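AF1502 (Archaeoglobus fulgidus, PDB 5A1Q) is of unknown function but is a small all-helical STAC domain, of a kind associated with transmembrane solute transport and two-component signal transduction. Local coordinates at residues A[9-13]-A[67-71]; A[29-33]-A[45-50]. All coordinates share one frame; numbering follows the deposited sequence.

A small four-helix domain shows how one apolar interior can be closed by contacts of different chemistry. Interaction 1 joins the first and last helices, 7-18 and 57-70, by leucines beneath a charged cluster; interaction 2 crosses the two middle helices, 22-33 and 43-51, with side chains that are almost all apolar. Their centres lie about 16 Å apart, on opposite sides of the chain's centre. Leu47 bridges them: its CD2 is 4.0 Å from CD1 of Leu10, and its CD1 is 4.2 Å from CD1 of Leu67. Interaction 2 also borders the second subunit, whereas no other chain of the assembly touches interaction 1.

Interaction 1 of 2, residues A[9-13]-A[67-71]; sequences KLLDE and LEKEG
A salt-bridge network laid over a leucine contact joins Lys9, Leu10 and Glu13 of helix 7-18 to Leu67 and Glu70 near the end of helix 57-70, bringing together the first and last helices of the domain. Lys9 carries the polar part. Its chain leaves with CG anti to the backbone N (chi1 168°) and bends at chi2, and the ammonium group ends beside two carboxylates. Within its own helix, one turn on, NZ gives a hydrogen bond of 3.1 Å to OE2 of Glu13, reaching the anti lone pair of that oxygen. On the other helix NZ meets OE1 of Glu70 at 3.2 Å, a salt bridge whose hydrogen bond is weak. Glu70 comes from the opposite direction on a chain extended beyond CG, and the planes of the two carboxylates are turned 70° apart. Beneath the charges, Leu67 sends CD2 toward the aliphatic parts of both polar neighbours, 4.3 Å from CE of Lys9 and likewise from CG of Glu13. Its CD1 meets CD1 of Leu10 at 4.2 Å, the two side chains crossing at about a right angle; Leu10 continues inward to Leu26 and Leu47. OE2 of Glu13 and OE2 of Glu70 stand 3.9 Å apart, a like-charge approach that the shared lysine probably makes tolerable. The chemistry implies a shared charge balance, one cation probably offsetting two acids while leucines join the helices below.

Interaction 2 of 2, residues A[29-33]-A[45-50]; sequences AMESL and EILSVL
Glu45 opens the contact of helix 43-51 with the end of helix 22-33, reaching across Leu33 so that its OE2 lies 3.9 Å from the CD2 methyl. Its chain swings away from the backbone N (chi1 -173°), stays extended and runs along the edge of an otherwise apolar interface. Ile46 follows with its longer branch, whose CD1 packs on CG of Met30, a selenomethionine, at 3.8 Å and whose CG1 lies 4.1 Å from CD1 of Leu33; its CG2 methyl faces Ala29. The leucine CD1 also rests near the Ile46 backbone, and Ala29 has the nearest CA to that of Ile46. Ser48 turns its hydroxyl back to its own helix, where OG donates to O of Glu45 at 2.6 Å; that carbonyl also accepts the helical bond from N of Val49. Val49 spreads two methyls over helix 22-33, CG1 lying 4.1 Å from CB of Ala29 and CG2 3.9 Å from CD1 of Leu33, the valine and leucine lying alongside one another and pointing opposite ways. Leu50 completes the patch, bringing CD2 to 3.9 Å from CB of Ala29. The short axes cross at 111°, 9.7 Å apart, with the CB methyl of Ala29 resting against Ile46, Val49 and Leu50. Met52 of the second subunit packs on Leu33, Glu45 and Val49. Burial of apolar surface probably holds these helices together, and the same patch extends into the dimer.

Interaction 1 of 2, residues A[9-13]-A[67-71]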
loop_
_atom_site.group_PDB
_atom_site.type_symbol
_atom_site.label_atom_id
_atom_site.label_comp_id
_atom_site.label_asym_id
_atom_site.label_seq_id
_atom_site.Cartn_x
_atom_site.Cartn_y
_atom_site.Cartn_z
ATOM N N LYS A 9 17.399 6.981 4.282
ATOM C CA LYS A 9 17.631 6.014 5.349
ATOM C C LYS A 9 16.705 4.774 5.169
ATOM O O LYS A 9 17.179 3.610 5.236
ATOM C CB LYS A 9 17.480 6.677 6.737
ATOM C CG LYS A 9 17.424 5.706 7.887
ATOM C CD LYS A 9 18.791 5.159 8.187
ATOM C CE LYS A 9 18.844 4.621 9.605
ATOM N NZ LYS A 9 20.017 3.723 9.801
ATOM N N LEU A 10 15.410 4.992 4.895
ATOM C CA LEU A 10 14.473 3.956 4.837
ATOM C C LEU A 10 14.764 3.092 3.577
ATOM O O LEU A 10 14.768 1.862 3.652
ATOM C CB LEU A 10 13.060 4.549 4.883
ATOM C CG LEU A 10 11.985 3.516 4.853
ATOM C CD1 LEU A 10 12.136 2.644 6.098
ATOM C CD2 LEU A 10 10.607 4.126 4.793
ATOM N N LEU A 11 15.046 3.734 2.421
ATOM C CA LEU A 11 15.385 2.991 1.224
ATOM C C LEU A 11 16.674 2.194 1.452
ATOM O O LEU A 11 16.748 1.024 1.044
ATOM C CB LEU A 11 15.583 3.961 0.075
ATOM C CG LEU A 11 16.015 3.294 -1.226
ATOM C CD1 LEU A 11 15.021 2.251 -1.655
ATOM C CD2 LEU A 11 16.197 4.404 -2.284
ATOM N N ASP A 12 17.684 2.784 2.082
ATOM C CA ASP A 12 18.931 2.050 2.354
ATOM C C ASP A 12 18.693 0.808 3.255
ATOM O O ASP A 12 19.173 -0.292 2.924
ATOM C CB ASP A 12 19.988 2.963 2.931
ATOM C CG ASP A 12 20.585 3.921 1.877
ATOM O OD1 ASP A 12 20.313 3.720 0.658
ATOM O OD2 ASP A 12 21.247 4.887 2.283
ATOM N N GLU A 13 17.878 0.939 4.294
ATOM C CA GLU A 13 17.569 -0.227 5.139
ATOM C C GLU A 13 16.808 -1.313 4.340
ATOM O O GLU A 13 17.094 -2.497 4.511
ATOM C CB GLU A 13 16.766 0.158 6.402
ATOM C CG GLU A 13 17.534 1.009 7.393
ATOM C CD GLU A 13 18.455 0.218 8.309
ATOM O OE1 GLU A 13 18.510 -1.023 8.217
ATOM O OE2 GLU A 13 19.123 0.862 9.142
ATOM N N LEU A 67 15.166 -0.553 13.075
ATOM C CA LEU A 67 14.852 0.861 13.373
ATOM C C LEU A 67 14.478 1.043 14.812
ATOM O O LEU A 67 14.936 1.997 15.425
ATOM C CB LEU A 67 13.787 1.403 12.433
ATOM C CG LEU A 67 14.188 1.505 10.967
ATOM C CD1 LEU A 67 13.030 2.013 10.123
ATOM C CD2 LEU A 67 15.408 2.394 10.809
ATOM N N GLU A 68 13.698 0.108 15.377
ATOM C CA GLU A 68 13.361 0.131 16.802
ATOM C C GLU A 68 14.581 0.095 17.697
ATOM O O GLU A 68 14.655 0.788 18.724
ATOM C CB GLU A 68 12.437 -1.046 17.160
ATOM C CG GLU A 68 10.992 -0.879 16.707
ATOM C CD GLU A 68 10.157 0.021 17.620
ATOM O OE1 GLU A 68 10.658 0.445 18.688
ATOM O OE2 GLU A 68 8.987 0.307 17.264
ATOM N N LYS A 69 15.561 -0.731 17.337
ATOM C CA LYS A 69 16.787 -0.870 18.121
ATOM C C LYS A 69 17.613 0.417 18.178
ATOM O O LYS A 69 18.182 0.772 19.250
ATOM C CB LYS A 69 17.640 -2.072 17.613
ATOM C CG LYS A 69 17.680 -3.249 18.593
ATOM C CD LYS A 69 16.286 -3.720 19.029
ATOM C CE LYS A 69 15.657 -4.651 18.001
ATOM N NZ LYS A 69 14.169 -4.556 17.976
ATOM N N GLU A 70 17.701 1.085 17.038
ATOM C CA GLU A 70 18.393 2.374 16.914
ATOM C C GLU A 70 17.665 3.542 17.621
ATOM O O GLU A 70 18.283 4.568 17.920
ATOM C CB GLU A 70 18.598 2.710 15.433
ATOM C CG GLU A 70 19.531 1.739 14.726
ATOM C CD GLU A 70 19.702 2.018 13.245
ATOM O OE1 GLU A 70 18.875 2.754 12.669
ATOM O OE2 GLU A 70 20.665 1.481 12.652
ATOM N N GLY A 71 16.370 3.375 17.895
ATOM C CA GLY A 71 15.541 4.429 18.504
ATOM C C GLY A 71 15.761 4.539 20.002
ATOM O O GLY A 71 15.344 5.544 20.617
ATOM O OXT GLY A 71 16.363 3.637 20.642
#

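Interaction 2 of 2, residues A[29-33]-A[45-50]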
loop_
_atom_site.group_PDB
_atom_site.type_symbol
_atom_site.label_atom_id
_atom_site.label_comp_id
_atom_site.label_asym_id
_atom_site.label_seq_id
_atom_site.Cartn_x
_atom_site.Cartn_y
_atom_site.Cartn_z
ATOM N N ALA A 29 4.249 2.164 -2.358
ATOM C CA ALA A 29 3.533 2.263 -1.092
ATOM C C ALA A 29 3.273 3.760 -0.752
ATOM O O ALA A 29 2.202 4.147 -0.332
ATOM C CB ALA A 29 4.348 1.601 0.017
HETATM N N MSE A 30 4.355 4.565 -0.823
HETATM C CA MSE A 30 4.253 6.044 -0.583
HETATM C C MSE A 30 3.149 6.659 -1.448
HETATM O O MSE A 30 2.308 7.417 -0.946
HETATM C CB MSE A 30 5.634 6.770 -0.869
HETATM C CG MSE A 30 6.565 6.424 0.209
HETATM SE SE MSE A 30 8.311 7.119 -0.343
HETATM C CE MSE A 30 7.713 8.989 -0.304
ATOM N N GLU A 31 3.160 6.342 -2.725
ATOM C CA GLU A 31 2.232 6.936 -3.702
ATOM C C GLU A 31 0.774 6.484 -3.389
ATOM O O GLU A 31 -0.139 7.318 -3.443
ATOM C CB GLU A 31 2.601 6.590 -5.102
ATOM C CG GLU A 31 3.951 7.162 -5.602
ATOM C CD GLU A 31 4.516 6.443 -6.803
ATOM O OE1 GLU A 31 3.854 5.567 -7.412
ATOM O OE2 GLU A 31 5.707 6.745 -7.133
ATOM N N SER A 32 0.614 5.197 -3.039
ATOM C CA SER A 32 -0.747 4.696 -2.677
ATOM C C SER A 32 -1.298 5.442 -1.480
ATOM O O SER A 32 -2.483 5.731 -1.417
ATOM C CB SER A 32 -0.696 3.205 -2.327
ATOM O OG SER A 32 -0.254 2.460 -3.442
ATOM N N LEU A 33 -0.441 5.748 -0.497
ATOM C CA LEU A 33 -0.834 6.437 0.704
ATOM C C LEU A 33 -0.970 7.960 0.577
ATOM O O LEU A 33 -1.609 8.581 1.445
ATOM C CB LEU A 33 0.168 6.117 1.821
ATOM C CG LEU A 33 0.215 4.677 2.288
ATOM C CD1 LEU A 33 1.429 4.429 3.164
ATOM C CD2 LEU A 33 -1.018 4.229 3.006
ATOM N N GLU A 45 3.789 3.755 9.122
ATOM C CA GLU A 45 2.631 3.479 8.222
ATOM C C GLU A 45 3.055 2.976 6.868
ATOM O O GLU A 45 2.469 2.026 6.313
ATOM C CB GLU A 45 1.764 4.684 8.099
ATOM C CG GLU A 45 0.525 4.319 7.323
ATOM C CD GLU A 45 -0.626 5.236 7.616
ATOM O OE1 GLU A 45 -0.949 5.463 8.809
ATOM O OE2 GLU A 45 -1.198 5.731 6.631
ATOM N N ILE A 46 4.065 3.599 6.277
ATOM C CA ILE A 46 4.650 3.060 5.071
ATOM C C ILE A 46 5.122 1.597 5.168
ATOM O O ILE A 46 4.765 0.701 4.363
ATOM C CB ILE A 46 5.783 3.970 4.531
ATOM C CG1 ILE A 46 5.270 5.412 4.275
ATOM C CG2 ILE A 46 6.517 3.260 3.360
ATOM C CD1 ILE A 46 6.429 6.373 4.027
ATOM N N LEU A 47 5.866 1.285 6.214
ATOM C CA LEU A 47 6.251 -0.071 6.455
ATOM C C LEU A 47 5.078 -0.998 6.730
ATOM O O LEU A 47 5.161 -2.197 6.352
ATOM C CB LEU A 47 7.275 -0.151 7.633
ATOM C CG LEU A 47 8.571 0.532 7.306
ATOM C CD1 LEU A 47 9.440 0.570 8.551
ATOM C CD2 LEU A 47 9.301 -0.152 6.164
ATOM N N SER A 48 4.023 -0.521 7.379
ATOM C CA SER A 48 2.864 -1.361 7.621
ATOM C C SER A 48 2.270 -1.881 6.267
ATOM O O SER A 48 1.817 -3.036 6.175
ATOM C CB SER A 48 1.799 -0.671 8.485
ATOM O OG SER A 48 1.070 0.356 7.770
ATOM N N VAL A 49 2.203 -1.043 5.259
ATOM C CA VAL A 49 1.766 -1.487 3.913
ATOM C C VAL A 49 2.656 -2.586 3.350
ATOM O O VAL A 49 2.200 -3.626 2.954
ATOM C CB VAL A 49 1.616 -0.310 2.910
ATOM C CG1 VAL A 49 1.289 -0.754 1.497
ATOM C CG2 VAL A 49 0.607 0.671 3.486
ATOM N N LEU A 50 3.980 -2.392 3.394
ATOM C CA LEU A 50 4.897 -3.332 2.858
ATOM C C LEU A 50 4.915 -4.630 3.660
ATOM O O LEU A 50 5.133 -5.709 3.048
ATOM C CB LEU A 50 6.296 -2.754 2.749
ATOM C CG LEU A 50 6.418 -1.570 1.759
ATOM C CD1 LEU A 50 7.842 -0.998 1.790
ATOM C CD2 LEU A 50 5.932 -1.968 0.402
#